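Local coordinates for outer membrane porin F (Pseudomonas aeruginosa, PDB 4RLC), which forms an eight-stranded beta-barrel in the outer membrane through its N-terminal domain and probably serves as a porin for small solutes, at residues A[51-65]-A[81-95]. Numbering follows the deposited sequence.
With C8E ((hydroxyethyloxy)tri(ethyloxy)octane), chain B; C8E ((hydroxyethyloxy)tri(ethyloxy)octane), chain C; C8E ((hydroxyethyloxy)tri(ethyloxy)octane), chain D.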
ATOM      1  N   PHE A  51      -5.850  -0.891  13.727  1.00 19.21           N
ATOM      2  CA  PHE A  51      -4.863  -1.463  14.626  1.00 19.84           C
ATOM      3  C   PHE A  51      -5.404  -2.576  15.511  1.00 21.49           C
ATOM      4  O   PHE A  51      -6.128  -2.323  16.511  1.00 22.28           O
ATOM      5  CB  PHE A  51      -4.195  -0.378  15.435  1.00 19.38           C
ATOM      6  CG  PHE A  51      -3.068   0.296  14.684  1.00 19.11           C
ATOM      7  CD1 PHE A  51      -3.316   1.296  13.726  1.00 21.12           C
ATOM      8  CD2 PHE A  51      -1.792  -0.108  14.860  1.00 21.08           C
ATOM      9  CE1 PHE A  51      -2.299   1.905  13.023  1.00 22.49           C
ATOM     10  CE2 PHE A  51      -0.767   0.481  14.142  1.00 21.32           C
ATOM     11  CZ  PHE A  51      -1.027   1.484  13.233  1.00 21.36           C
ATOM     12  N   LEU A  52      -5.053  -3.805  15.127  1.00 21.69           N
ATOM     13  CA  LEU A  52      -5.461  -5.011  15.918  1.00 23.65           C
ATOM     14  C   LEU A  52      -4.755  -4.998  17.256  1.00 24.45           C
ATOM     15  O   LEU A  52      -5.383  -5.359  18.270  1.00 24.84           O
ATOM     16  CB  LEU A  52      -5.164  -6.240  15.194  1.00 25.95           C
ATOM     17  CG  LEU A  52      -5.838  -6.506  13.884  1.00 29.83           C
ATOM     18  CD1 LEU A  52      -5.324  -7.851  13.389  1.00 34.62           C
ATOM     19  CD2 LEU A  52      -7.348  -6.598  14.064  1.00 34.25           C
ATOM     20  N   THR A  53      -3.483  -4.542  17.302  1.00 22.10           N
ATOM     21  CA  THR A  53      -2.785  -4.341  18.520  1.00 22.13           C
ATOM     22  C   THR A  53      -2.062  -2.974  18.441  1.00 22.40           C
ATOM     23  O   THR A  53      -2.270  -2.215  17.479  1.00 21.38           O
ATOM     24  CB  THR A  53      -1.710  -5.458  18.724  1.00 23.21           C
ATOM     25  OG1 THR A  53      -0.616  -5.256  17.773  1.00 21.23           O
ATOM     26  CG2 THR A  53      -2.281  -6.854  18.568  1.00 23.81           C
ATOM     27  N   ASP A  54      -1.181  -2.671  19.402  1.00 22.07           N
ATOM     28  CA  ASP A  54      -0.371  -1.433  19.279  1.00 23.50           C
ATOM     29  C   ASP A  54       0.567  -1.469  18.069  1.00 22.72           C
ATOM     30  O   ASP A  54       0.992  -0.400  17.612  1.00 22.74           O
ATOM     31  CB  ASP A  54       0.469  -1.158  20.515  1.00 25.86           C
ATOM     32  CG  ASP A  54      -0.334  -0.649  21.718  1.00 29.98           C
ATOM     33  OD1 ASP A  54      -1.554  -0.333  21.639  1.00 30.32           O
ATOM     34  OD2 ASP A  54       0.326  -0.556  22.787  1.00 32.12           O
ATOM     35  N   ASP A  55       0.881  -2.662  17.567  1.00 22.05           N
ATOM     36  CA  ASP A  55       1.869  -2.788  16.522  1.00 22.18           C
ATOM     37  C   ASP A  55       1.354  -3.319  15.204  1.00 21.22           C
ATOM     38  O   ASP A  55       1.955  -3.047  14.184  1.00 21.35           O
ATOM     39  CB  ASP A  55       3.015  -3.732  16.974  1.00 22.84           C
ATOM     40  CG  ASP A  55       3.689  -3.315  18.287  1.00 24.33           C
ATOM     41  OD1 ASP A  55       3.802  -2.110  18.512  1.00 25.83           O
ATOM     42  OD2 ASP A  55       4.173  -4.248  19.014  1.00 24.95           O
ATOM     43  N   VAL A  56       0.226  -4.097  15.219  1.00 20.53           N
ATOM     44  CA  VAL A  56      -0.249  -4.777  14.045  1.00 20.13           C
ATOM     45  C   VAL A  56      -1.467  -4.060  13.484  1.00 20.00           C
ATOM     46  O   VAL A  56      -2.478  -3.877  14.211  1.00 20.03           O
ATOM     47  CB  VAL A  56      -0.650  -6.207  14.389  1.00 21.44           C
ATOM     48  CG1 VAL A  56      -1.190  -6.907  13.148  1.00 21.62           C
ATOM     49  CG2 VAL A  56       0.555  -6.936  14.948  1.00 23.15           C
ATOM     50  N   GLU A  57      -1.384  -3.697  12.209  1.00 20.15           N
ATOM     51  CA  GLU A  57      -2.453  -3.025  11.535  1.00 20.95           C
ATOM     52  C   GLU A  57      -2.896  -3.903  10.336  1.00 20.38           C
ATOM     53  O   GLU A  57      -2.048  -4.506   9.619  1.00 20.83           O
ATOM     54  CB  GLU A  57      -1.955  -1.694  11.033  1.00 22.01           C
ATOM     55  CG  GLU A  57      -2.928  -0.861  10.196  1.00 23.23           C
ATOM     56  CD  GLU A  57      -2.314   0.353   9.507  1.00 26.23           C
ATOM     57  OE1 GLU A  57      -1.068   0.604   9.526  1.00 23.92           O
ATOM     58  OE2 GLU A  57      -3.157   1.073   8.843  1.00 30.83           O
ATOM     59  N   LEU A  58      -4.212  -3.999  10.137  0.50 19.54           N
ATOM     60  CA  LEU A  58      -4.773  -4.586   8.948  0.50 20.19           C
ATOM     61  C   LEU A  58      -5.229  -3.421   8.058  0.50 19.62           C
ATOM     62  O   LEU A  58      -5.849  -2.483   8.553  0.50 18.86           O
ATOM     63  CB  LEU A  58      -5.985  -5.452   9.311  0.50 22.28           C
ATOM     64  CG  LEU A  58      -5.698  -6.659  10.179  0.50 24.12           C
ATOM     65  CD1 LEU A  58      -6.929  -7.559  10.211  0.50 25.61           C
ATOM     66  CD2 LEU A  58      -4.480  -7.401   9.654  0.50 23.95           C
ATOM     67  N   ALA A  59      -4.878  -3.436   6.770  1.00 19.24           N
ATOM     68  CA  ALA A  59      -5.246  -2.308   5.886  1.00 18.61           C
ATOM     69  C   ALA A  59      -5.770  -2.840   4.583  1.00 20.16           C
ATOM     70  O   ALA A  59      -5.220  -3.786   3.964  1.00 20.22           O
ATOM     71  CB  ALA A  59      -4.016  -1.406   5.639  1.00 18.93           C
ATOM     72  N   LEU A  60      -6.814  -2.183   4.131  1.00 19.14           N
ATOM     73  CA  LEU A  60      -7.417  -2.358   2.837  1.00 19.96           C
ATOM     74  C   LEU A  60      -7.076  -1.112   1.992  1.00 20.62           C
ATOM     75  O   LEU A  60      -7.308   0.054   2.383  1.00 20.00           O
ATOM     76  CB  LEU A  60      -8.974  -2.450   3.066  1.00 22.10           C
ATOM     77  CG  LEU A  60      -9.801  -2.555   1.796  1.00 26.51           C
ATOM     78  CD1 LEU A  60      -9.539  -3.866   1.073  1.00 29.17           C
ATOM     79  CD2 LEU A  60     -11.322  -2.438   2.183  1.00 31.94           C
ATOM     80  N   SER A  61      -6.515  -1.347   0.819  1.00 19.75           N
ATOM     81  CA  SER A  61      -6.053  -0.295  -0.072  1.00 20.88           C
ATOM     82  C   SER A  61      -6.664  -0.423  -1.424  1.00 22.03           C
ATOM     83  O   SER A  61      -6.952  -1.539  -1.922  1.00 22.56           O
ATOM     84  CB  SER A  61      -4.503  -0.447  -0.271  1.00 23.50           C
ATOM     85  OG  SER A  61      -3.901  -0.269   0.937  1.00 35.05           O
ATOM     86  N   TYR A  62      -6.851   0.707  -2.096  1.00 19.63           N
ATOM     87  CA  TYR A  62      -7.258   0.720  -3.467  1.00 19.24           C
ATOM     88  C   TYR A  62      -6.471   1.768  -4.229  1.00 19.19           C
ATOM     89  O   TYR A  62      -6.370   2.876  -3.768  1.00 20.03           O
ATOM     90  CB  TYR A  62      -8.748   1.061  -3.608  1.00 20.69           C
ATOM     91  CG  TYR A  62      -9.195   1.136  -5.053  1.00 23.45           C
ATOM     92  CD1 TYR A  62      -9.351  -0.023  -5.804  1.00 26.28           C
ATOM     93  CD2 TYR A  62      -9.456   2.364  -5.686  1.00 24.70           C
ATOM     94  CE1 TYR A  62      -9.759   0.021  -7.129  1.00 27.19           C
ATOM     95  CE2 TYR A  62      -9.808   2.408  -7.015  1.00 26.64           C
ATOM     96  CZ  TYR A  62     -10.009   1.240  -7.713  1.00 28.44           C
ATOM     97  OH  TYR A  62     -10.370   1.282  -9.030  1.00 33.37           O
ATOM     98  N   GLY A  63      -6.033   1.442  -5.425  1.00 18.44           N
ATOM     99  CA  GLY A  63      -5.235   2.358  -6.229  1.00 19.32           C
ATOM    100  C   GLY A  63      -5.521   2.191  -7.699  1.00 19.76           C
ATOM    101  O   GLY A  63      -5.985   1.103  -8.132  1.00 21.27           O
ATOM    102  N   GLU A  64      -5.323   3.260  -8.451  1.00 19.37           N
ATOM    103  CA  GLU A  64      -5.469   3.264  -9.893  1.00 19.71           C
ATOM    104  C   GLU A  64      -4.121   3.544 -10.557  1.00 22.98           C
ATOM    105  O   GLU A  64      -3.386   4.407 -10.089  1.00 21.56           O
ATOM    106  CB  GLU A  64      -6.532   4.304 -10.340  1.00 25.48           C
ATOM    107  CG  GLU A  64      -7.922   3.762  -9.942  1.00 30.03           C
ATOM    108  CD  GLU A  64      -9.132   4.603 -10.368  1.00 39.85           C
ATOM    109  OE1 GLU A  64      -8.911   5.709 -10.922  1.00 42.17           O
ATOM    110  OE2 GLU A  64     -10.321   4.143 -10.096  1.00 44.78           O
ATOM    111  N   TYR A  65      -3.884   2.859 -11.679  1.00 22.90           N
ATOM    112  CA  TYR A  65      -2.651   3.028 -12.447  1.00 27.08           C
ATOM    113  C   TYR A  65      -2.779   4.240 -13.396  1.00 32.13           C
ATOM    114  O   TYR A  65      -3.818   4.403 -14.047  1.00 34.39           O
ATOM    115  CB  TYR A  65      -2.353   1.758 -13.219  1.00 30.60           C
ATOM    116  CG  TYR A  65      -1.928   0.604 -12.402  1.00 29.32           C
ATOM    117  CD1 TYR A  65      -0.657   0.540 -11.859  1.00 34.19           C
ATOM    118  CD2 TYR A  65      -2.778  -0.469 -12.184  1.00 32.46           C
ATOM    119  CE1 TYR A  65      -0.237  -0.546 -11.092  1.00 34.69           C
ATOM    120  CE2 TYR A  65      -2.373  -1.562 -11.420  1.00 32.88           C
ATOM    121  CZ  TYR A  65      -1.090  -1.608 -10.882  1.00 33.48           C
ATOM    122  OH  TYR A  65      -0.669  -2.688 -10.092  1.00 34.30           O
ATOM    123  N   GLY A  81      -6.062   0.615 -15.145  1.00 28.68           N
ATOM    124  CA  GLY A  81      -6.429  -0.435 -14.241  1.00 29.25           C
ATOM    125  C   GLY A  81      -6.316  -0.066 -12.806  1.00 25.23           C
ATOM    126  O   GLY A  81      -6.153   1.119 -12.444  1.00 22.68           O
ATOM    127  N   ASN A  82      -6.401  -1.088 -11.977  1.00 23.99           N
ATOM    128  CA  ASN A  82      -6.477  -0.824 -10.545  1.00 21.93           C
ATOM    129  C   ASN A  82      -5.960  -1.998  -9.765  1.00 23.20           C
ATOM    130  O   ASN A  82      -5.706  -3.086 -10.332  1.00 24.25           O
ATOM    131  CB  ASN A  82      -7.885  -0.449 -10.133  1.00 25.90           C
ATOM    132  CG  ASN A  82      -8.889  -1.510 -10.513  1.00 30.37           C
ATOM    133  OD1 ASN A  82      -8.813  -2.635 -10.038  1.00 33.43           O
ATOM    134  ND2 ASN A  82      -9.746  -1.202 -11.480  1.00 36.96           N
ATOM    135  N   LEU A  83      -5.700  -1.721  -8.510  1.00 21.75           N
ATOM    136  CA  LEU A  83      -5.148  -2.701  -7.595  1.00 23.70           C
ATOM    137  C   LEU A  83      -5.840  -2.588  -6.239  1.00 25.29           C
ATOM    138  O   LEU A  83      -5.824  -1.487  -5.630  1.00 24.75           O
ATOM    139  CB  LEU A  83      -3.646  -2.463  -7.464  1.00 26.90           C
ATOM    140  CG  LEU A  83      -2.823  -3.438  -6.622  1.00 29.88           C
ATOM    141  CD1 LEU A  83      -2.615  -4.658  -7.466  1.00 32.05           C
ATOM    142  CD2 LEU A  83      -1.454  -2.886  -6.259  1.00 36.06           C
ATOM    143  N   THR A  84      -6.392  -3.687  -5.731  1.00 23.72           N
ATOM    144  CA  THR A  84      -7.016  -3.706  -4.423  1.00 22.83           C
ATOM    145  C   THR A  84      -6.207  -4.611  -3.543  1.00 22.51           C
ATOM    146  O   THR A  84      -5.918  -5.733  -3.964  1.00 22.92           O
ATOM    147  CB  THR A  84      -8.413  -4.236  -4.545  1.00 27.40           C
ATOM    148  OG1 THR A  84      -9.101  -3.520  -5.594  1.00 30.14           O
ATOM    149  CG2 THR A  84      -9.102  -4.163  -3.200  1.00 29.37           C
ATOM    150  N   SER A  85      -5.886  -4.203  -2.321  1.00 22.31           N
ATOM    151  CA  SER A  85      -4.964  -4.995  -1.542  1.00 23.13           C
ATOM    152  C   SER A  85      -5.377  -5.083  -0.080  1.00 21.46           C
ATOM    153  O   SER A  85      -5.988  -4.147   0.462  1.00 21.79           O
ATOM    154  CB  SER A  85      -3.601  -4.322  -1.659  1.00 27.34           C
ATOM    155  OG  SER A  85      -2.619  -5.068  -1.050  1.00 33.22           O
ATOM    156  N   LEU A  86      -5.127  -6.221   0.525  1.00 20.07           N
ATOM    157  CA  LEU A  86      -5.316  -6.406   1.954  1.00 21.06           C
ATOM    158  C   LEU A  86      -3.972  -6.814   2.483  1.00 19.93           C
ATOM    159  O   LEU A  86      -3.408  -7.891   2.097  1.00 19.25           O
ATOM    160  CB  LEU A  86      -6.366  -7.509   2.280  1.00 24.83           C
ATOM    161  CG  LEU A  86      -6.751  -7.701   3.771  1.00 28.39           C
ATOM    162  CD1 LEU A  86      -7.404  -6.479   4.377  1.00 30.50           C
ATOM    163  CD2 LEU A  86      -7.751  -8.844   3.907  1.00 34.91           C
ATOM    164  N   ASP A  87      -3.499  -6.022   3.452  1.00 19.92           N
ATOM    165  CA  ASP A  87      -2.134  -6.226   3.982  1.00 19.60           C
ATOM    166  C   ASP A  87      -2.146  -6.192   5.498  1.00 19.80           C
ATOM    167  O   ASP A  87      -2.911  -5.488   6.124  1.00 20.46           O
ATOM    168  CB  ASP A  87      -1.162  -5.161   3.460  1.00 22.16           C
ATOM    169  CG  ASP A  87      -1.007  -5.220   1.951  1.00 25.93           C
ATOM    170  OD1 ASP A  87      -0.140  -5.983   1.451  1.00 28.76           O
ATOM    171  OD2 ASP A  87      -1.805  -4.501   1.244  1.00 28.21           O
ATOM    172  N   ALA A  88      -1.251  -7.007   6.090  1.00 18.85           N
ATOM    173  CA  ALA A  88      -0.917  -6.916   7.493  1.00 19.64           C
ATOM    174  C   ALA A  88       0.384  -6.216   7.681  1.00 20.14           C
ATOM    175  O   ALA A  88       1.416  -6.624   7.064  1.00 20.71           O
ATOM    176  CB  ALA A  88      -0.818  -8.309   8.057  1.00 21.11           C
ATOM    177  N   ILE A  89       0.406  -5.223   8.572  1.00 19.93           N
ATOM    178  CA  ILE A  89       1.578  -4.373   8.735  1.00 20.74           C
ATOM    179  C   ILE A  89       2.045  -4.422  10.199  1.00 19.88           C
ATOM    180  O   ILE A  89       1.242  -4.274  11.127  1.00 23.58           O
ATOM    181  CB  ILE A  89       1.200  -2.936   8.364  1.00 20.90           C
ATOM    182  CG1 ILE A  89       0.793  -2.885   6.897  1.00 23.12           C
ATOM    183  CG2 ILE A  89       2.419  -2.047   8.583  1.00 21.83           C
ATOM    184  CD1 ILE A  89      -0.705  -2.956   6.744  1.00 31.88           C
ATOM    185  N   TYR A  90       3.306  -4.797  10.398  1.00 18.14           N
ATOM    186  CA  TYR A  90       3.879  -4.806  11.694  1.00 18.69           C
ATOM    187  C   TYR A  90       4.727  -3.557  11.862  1.00 18.38           C
ATOM    188  O   TYR A  90       5.699  -3.382  11.098  1.00 18.64           O
ATOM    189  CB  TYR A  90       4.796  -6.077  11.905  1.00 20.22           C
ATOM    190  CG  TYR A  90       5.403  -6.033  13.304  1.00 21.42           C
ATOM    191  CD1 TYR A  90       4.652  -6.355  14.425  1.00 23.16           C
ATOM    192  CD2 TYR A  90       6.663  -5.543  13.498  1.00 25.04           C
ATOM    193  CE1 TYR A  90       5.174  -6.270  15.674  1.00 23.57           C
ATOM    194  CE2 TYR A  90       7.209  -5.424  14.752  1.00 27.00           C
ATOM    195  CZ  TYR A  90       6.490  -5.812  15.840  1.00 26.32           C
ATOM    196  OH  TYR A  90       7.075  -5.652  17.053  1.00 28.75           O
ATOM    197  N   HIS A  91       4.488  -2.792  12.926  1.00 19.83           N
ATOM    198  CA  HIS A  91       5.179  -1.568  13.237  1.00 19.95           C
ATOM    199  C   HIS A  91       6.152  -1.764  14.336  1.00 21.10           C
ATOM    200  O   HIS A  91       5.854  -2.203  15.427  1.00 21.09           O
ATOM    201  CB  HIS A  91       4.253  -0.430  13.651  1.00 21.60           C
ATOM    202  CG  HIS A  91       3.273  -0.025  12.596  1.00 20.34           C
ATOM    203  ND1 HIS A  91       2.150  -0.761  12.265  1.00 21.55           N
ATOM    204  CD2 HIS A  91       3.209   1.099  11.839  1.00 21.24           C
ATOM    205  CE1 HIS A  91       1.432  -0.117  11.360  1.00 20.58           C
ATOM    206  NE2 HIS A  91       2.060   1.008  11.075  1.00 20.45           N
ATOM    207  N   PHE A  92       7.398  -1.405  14.014  1.00 20.37           N
ATOM    208  CA  PHE A  92       8.394  -1.240  15.002  1.00 23.73           C
ATOM    209  C   PHE A  92       8.265   0.078  15.757  1.00 24.38           C
ATOM    210  O   PHE A  92       7.338   0.906  15.456  1.00 22.72           O
ATOM    211  CB  PHE A  92       9.784  -1.397  14.370  1.00 23.93           C
ATOM    212  CG  PHE A  92      10.022  -2.750  13.798  1.00 24.96           C
ATOM    213  CD1 PHE A  92       9.588  -3.083  12.537  1.00 26.81           C
ATOM    214  CD2 PHE A  92      10.676  -3.727  14.555  1.00 27.42           C
ATOM    215  CE1 PHE A  92       9.773  -4.381  12.038  1.00 28.85           C
ATOM    216  CE2 PHE A  92      10.910  -4.991  14.032  1.00 29.36           C
ATOM    217  CZ  PHE A  92      10.463  -5.302  12.777  1.00 30.69           C
ATOM    218  N   GLY A  93       9.081   0.264  16.770  1.00 26.43           N
ATOM    219  CA  GLY A  93       8.925   1.504  17.581  1.00 27.88           C
ATOM    220  C   GLY A  93       7.636   1.408  18.405  1.00 27.77           C
ATOM    221  O   GLY A  93       7.052   0.302  18.558  1.00 26.10           O
ATOM    222  N   THR A  94       7.159   2.562  18.856  1.00 26.65           N
ATOM    223  CA  THR A  94       5.995   2.571  19.732  1.00 28.16           C
ATOM    224  C   THR A  94       5.040   3.601  19.260  1.00 25.18           C
ATOM    225  O   THR A  94       5.445   4.568  18.575  1.00 26.69           O
ATOM    226  CB  THR A  94       6.384   2.899  21.201  1.00 31.83           C
ATOM    227  OG1 THR A  94       7.096   4.132  21.210  1.00 32.77           O
ATOM    228  CG2 THR A  94       7.241   1.813  21.807  1.00 33.71           C
ATOM    229  N   PRO A  95       3.757   3.427  19.609  1.00 24.80           N
ATOM    230  CA  PRO A  95       2.804   4.441  19.214  1.00 24.19           C
ATOM    231  C   PRO A  95       3.148   5.801  19.842  1.00 26.18           C
ATOM    232  O   PRO A  95       3.673   5.847  20.988  1.00 26.99           O
ATOM    233  CB  PRO A  95       1.457   3.932  19.775  1.00 25.32           C
ATOM    234  CG  PRO A  95       1.667   2.501  20.218  1.00 26.59           C
ATOM    235  CD  PRO A  95       3.136   2.255  20.305  1.00 26.65           C
TER
HETATM  236  C1  C8E B 201      12.447   3.482   1.995  1.00 44.82           C
HETATM  237  C2  C8E B 201      12.636   3.047   3.436  1.00 46.07           C
HETATM  238  C3  C8E B 201      12.760   1.549   3.666  1.00 46.19           C
HETATM  239  C4  C8E B 201      12.770   1.288   5.160  1.00 43.34           C
HETATM  240  C5  C8E B 201      13.093  -0.109   5.650  1.00 46.55           C
HETATM  241  C6  C8E B 201      12.824  -0.187   7.152  1.00 42.01           C
HETATM  242  C7  C8E B 201      12.467  -1.570   7.705  1.00 47.57           C
HETATM  243  C8  C8E B 201      12.304  -1.498   9.226  1.00 46.79           C
HETATM  244  O9  C8E B 201      12.346  -2.769   9.897  1.00 46.81           O
HETATM  245  C10 C8E B 201      12.984  -2.913  11.196  1.00 39.49           C
HETATM  246  C11 C8E B 201      13.144  -1.720  12.135  1.00 39.23           C
HETATM  247  O12 C8E B 201      13.931  -2.260  13.199  1.00 41.31           O
HETATM  248  C13 C8E B 201      14.038  -1.622  14.467  1.00 41.32           C
HETATM  249  C14 C8E B 201      14.463  -0.178  14.382  1.00 45.44           C
HETATM  250  O15 C8E B 201      13.201   0.510  14.425  1.00 47.75           O
HETATM  251  C1  C8E C 202     -12.312  -1.134  -4.220  1.00 55.49           C
HETATM  252  C2  C8E C 202     -12.231  -1.394  -2.736  1.00 52.28           C
HETATM  253  C3  C8E C 202     -12.076  -0.124  -1.889  1.00 52.89           C
HETATM  254  C4  C8E C 202     -11.061  -0.403  -0.793  1.00 47.95           C
HETATM  255  C5  C8E C 202     -10.848   0.721   0.212  1.00 48.40           C
HETATM  256  C6  C8E C 202     -10.607   2.099  -0.353  1.00 46.98           C
HETATM  257  C7  C8E C 202     -10.029   2.980   0.747  1.00 46.02           C
HETATM  258  C8  C8E C 202      -9.859   4.446   0.365  1.00 46.17           C
HETATM  259  O9  C8E C 202      -9.930   5.232   1.574  1.00 57.59           O
HETATM  260  C10 C8E C 202      -9.066   6.374   1.713  1.00 61.92           C
HETATM  261  C11 C8E C 202      -9.675   7.656   1.138  1.00 62.86           C
HETATM  262  O12 C8E C 202      -8.940   8.844   1.521  1.00 64.47           O
HETATM  263  C13 C8E C 202      -7.778   9.136   0.739  1.00 55.63           C
HETATM  264  C14 C8E C 202      -8.149   9.728  -0.617  1.00 58.47           C
HETATM  265  O15 C8E C 202      -7.350   9.129  -1.642  1.00 58.36           O
HETATM  266  C16 C8E C 202      -7.355   9.807  -2.893  1.00 48.69           C
HETATM  267  C17 C8E C 202      -5.959   9.705  -3.451  1.00 44.56           C
HETATM  268  O18 C8E C 202      -5.990   9.685  -4.865  1.00 50.67           O
HETATM  269  C1  C8E D 203     -13.805  -5.575   4.171  1.00 72.62           C
HETATM  270  C2  C8E D 203     -13.224  -6.515   3.130  1.00 70.69           C
HETATM  271  C3  C8E D 203     -14.055  -6.527   1.848  1.00 68.22           C
HETATM  272  C4  C8E D 203     -13.510  -5.567   0.793  1.00 69.77           C
HETATM  273  C5  C8E D 203     -12.942  -6.303  -0.425  1.00 71.56           C
HETATM  274  C6  C8E D 203     -11.589  -6.966  -0.128  1.00 68.82           C
HETATM  275  C7  C8E D 203     -11.145  -7.916  -1.240  1.00 60.84           C
HETATM  276  C8  C8E D 203      -9.864  -7.465  -1.923  1.00 56.29           C
HETATM  277  O9  C8E D 203      -8.722  -8.029  -1.287  1.00 51.14           O
HETATM  278  C10 C8E D 203      -7.594  -8.275  -2.144  1.00 42.51           C
HETATM  279  C11 C8E D 203      -7.200  -9.748  -2.212  1.00 39.14           C
HETATM  280  O12 C8E D 203      -7.810 -10.392  -3.314  1.00 43.19           O
HETATM  281  C13 C8E D 203      -7.146 -11.559  -3.791  1.00 50.11           C
HETATM  282  C14 C8E D 203      -7.988 -12.255  -4.864  1.00 52.70           C
HETATM  283  O   HOH W   1       4.766  -0.866  20.574  1.00 26.32           O
HETATM  284  O   HOH W   2      -3.456  -2.635   1.841  1.00 25.17           O
HETATM  285  O   HOH W   3      -6.213   3.506 -14.659  1.00 34.35           O
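Strands 56-65 and 81-91 are antiparallel neighbours in the closed eight-stranded barrel of OprF, paired from Val56-Tyr90 to Glu64-Asn82. Paired backbone hydrogen bonds join Glu57 with Ile89, Ala59 with Asp87, Ser61 with Ser85 and Gly63 with Leu83.

At one end Asp55 O takes two hydrogen bonds from His91, N at 2.8 Å and ND1 at 3.0 Å, arriving from opposite faces of the carbonyl plane. Lys135 NZ forms a hydrogen bond with His91 NE2 and a salt bridge with Glu57 OE1. The ND1 and NE2 bonds fix the turn of the imidazole, whose CE1 edge meets Glu57 OE1 at 3.2 Å with carboxylate and ring nearly coplanar. Phe51 CE2 lies over one imidazole face, the ring planes 38° apart.

On the barrel's outer surface, Leu60, Tyr62 and Thr84 touch detergent: Leu60 CG is 3.6 Å from C4 of the chain C molecule, consistent with a lipid-facing side. Tyr62 reaches along the strand, CG swung opposite the backbone N (chi1 178°), its CD1 edge 3.5 Å from Thr84 OG1 and its OH donating to Glu64 OE2.

The inward face is polar near Asp87, whose OD1 is hydrogen-bonded to Asn129 ND2: a water lies 2.6 Å from both Asp87 OD2 and Ser61 OG and also reaches Ala59 O.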